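Local coordinates for ferulic acid decarboxylase 1 (Candida dubliniensis, PDB 4ZAD), which is a prenylated-flavin-dependent, UbiD-family enzyme that probably decarboxylates aromatic acids such as ferulate, coumarate and cinnamate to their vinyl derivatives, at residues I355-V359 and A371-N375. Residues are numbered along the deposited sequence; the frame is centred on the assembly and turned at random.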
loop_
_atom_site.group_PDB
_atom_site.type_symbol
_atom_site.label_atom_id
_atom_site.label_comp_id
_atom_site.label_asym_id
_atom_site.label_seq_id
_atom_site.Cartn_x
_atom_site.Cartn_y
_atom_site.Cartn_z
ATOM N N ILE A 355 14.609 -8.390 20.783
ATOM C CA ILE A 355 13.449 -7.565 20.434
ATOM C C ILE A 355 12.868 -7.777 19.052
ATOM O O ILE A 355 11.715 -7.448 18.844
ATOM C CB ILE A 355 13.765 -6.045 20.519
ATOM C CG1 ILE A 355 14.903 -5.666 19.573
ATOM C CG2 ILE A 355 14.040 -5.615 21.966
ATOM C CD1 ILE A 355 15.229 -4.199 19.592
ATOM N N VAL A 356 13.648 -8.297 18.104
ATOM C CA VAL A 356 13.168 -8.424 16.724
ATOM C C VAL A 356 12.483 -9.739 16.515
ATOM O O VAL A 356 13.130 -10.789 16.544
ATOM C CB VAL A 356 14.289 -8.344 15.679
ATOM C CG1 VAL A 356 13.722 -8.681 14.268
ATOM C CG2 VAL A 356 14.952 -6.996 15.699
ATOM N N GLU A 357 11.187 -9.693 16.222
ATOM C CA GLU A 357 10.409 -10.921 16.041
ATOM C C GLU A 357 10.482 -11.498 14.645
ATOM O O GLU A 357 10.413 -12.711 14.470
ATOM C CB GLU A 357 8.952 -10.679 16.395
ATOM C CG GLU A 357 8.688 -10.826 17.903
ATOM C CD GLU A 357 7.235 -10.535 18.281
ATOM O OE1 GLU A 357 6.321 -10.944 17.519
ATOM O OE2 GLU A 357 7.010 -9.893 19.336
ATOM N N ASP A 358 10.603 -10.623 13.650
ATOM C CA ASP A 358 10.478 -10.990 12.235
ATOM C C ASP A 358 10.878 -9.792 11.393
ATOM O O ASP A 358 10.812 -8.658 11.858
ATOM C CB ASP A 358 9.042 -11.392 11.901
ATOM C CG ASP A 358 8.795 -12.896 11.978
ATOM O OD1 ASP A 358 9.743 -13.709 11.836
ATOM O OD2 ASP A 358 7.623 -13.270 12.168
ATOM N N VAL A 359 11.347 -10.051 10.179
ATOM C CA VAL A 359 11.573 -9.009 9.198
ATOM C C VAL A 359 11.052 -9.505 7.862
ATOM O O VAL A 359 11.084 -10.701 7.586
ATOM C CB VAL A 359 13.072 -8.593 9.076
ATOM C CG1 VAL A 359 13.709 -8.455 10.454
ATOM C CG2 VAL A 359 13.860 -9.547 8.202
ATOM N N ALA A 371 10.469 -4.240 6.607
ATOM C CA ALA A 371 9.716 -4.063 7.830
ATOM C C ALA A 371 10.432 -4.853 8.893
ATOM O O ALA A 371 10.860 -6.000 8.628
ATOM C CB ALA A 371 8.282 -4.577 7.655
ATOM N N VAL A 372 10.540 -4.268 10.089
ATOM C CA VAL A 372 11.156 -4.941 11.251
ATOM C C VAL A 372 10.198 -4.998 12.424
ATOM O O VAL A 372 9.918 -3.990 13.029
ATOM C CB VAL A 372 12.412 -4.176 11.669
ATOM C CG1 VAL A 372 12.968 -4.707 12.988
ATOM C CG2 VAL A 372 13.441 -4.275 10.548
ATOM N N LYS A 373 9.685 -6.168 12.739
ATOM C CA LYS A 373 8.659 -6.286 13.768
ATOM C C LYS A 373 9.268 -6.459 15.174
ATOM O O LYS A 373 9.912 -7.461 15.450
ATOM C CB LYS A 373 7.760 -7.461 13.444
ATOM C CG LYS A 373 6.619 -7.658 14.426
ATOM C CD LYS A 373 5.673 -8.777 13.974
ATOM C CE LYS A 373 4.528 -8.953 14.969
ATOM N NZ LYS A 373 3.691 -10.125 14.653
ATOM N N ILE A 374 9.048 -5.474 16.037
ATOM C CA ILE A 374 9.627 -5.349 17.383
ATOM C C ILE A 374 8.623 -5.747 18.453
ATOM O O ILE A 374 7.508 -5.255 18.476
ATOM C CB ILE A 374 10.003 -3.852 17.677
ATOM C CG1 ILE A 374 10.987 -3.311 16.619
ATOM C CG2 ILE A 374 10.510 -3.668 19.067
ATOM C CD1 ILE A 374 12.204 -4.189 16.351
ATOM N N ASN A 375 9.037 -6.658 19.327
ATOM C CA ASN A 375 8.367 -6.965 20.577
ATOM C C ASN A 375 8.496 -5.792 21.566
ATOM O O ASN A 375 9.550 -5.599 22.168
ATOM C CB ASN A 375 9.030 -8.203 21.159
ATOM C CG ASN A 375 8.342 -8.708 22.429
ATOM O OD1 ASN A 375 8.213 -7.979 23.428
ATOM N ND2 ASN A 375 7.897 -9.961 22.390
#
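Val356 overlaps Ile374 and Val372 with a single methyl across a beta hairpin whose strand 356-360 is outermost on its side of the mixed sheet in the C-terminal domain: its CG2 meets CD1 of Ile374 at 4.0 Å and CG1 of Val372 at 4.1 Å. With CG1 of Val356 anti to the backbone N (chi1 172°), CG2 is left beside that N and set over the neighbouring strand. Further along, Val359 runs alongside Val372 on the same face, CG1 of the former against CG2 of the latter (4.2 Å). Ile346 of helix 334-347 covers both Val356 and Val359 on this apolar face, and strand 412-417 flanks Val372.

The antiparallel pairing is offset by a classic beta bulge. Glu357 and Asp358 together stand opposite Lys373, whose O takes the N-H of Glu357 (N to O 2.7 Å) and whose N gives to Asp358 O at 2.9 Å. The helix-like psi of Glu357, -33°, accommodates the extra residue. Its CB points toward the partner strand, and from there the chain, extended beyond CG, carries the carboxylate between Lys373 and Asn375. OE1 makes a long salt bridge to the fully extended Lys373, 4.0 Å from its NZ, while OE2 accepts a weak, bent bond from Asn375 ND2, the carboxylate and amide planes lying 65° apart. Asp358 turns its own carboxylate to Lys100 and Lys343, which satisfy both of its oxygens within the buried surroundings.

At the open end of the hairpin, Asn375 is the N-cap of helix 376-381, its OD1 accepting the N-H of Glu378. Its N donates to Ile355 O (2.8 Å), a carbonyl oxygen that also takes a CA-H...O contact from Ile374 CA at 3.3 Å.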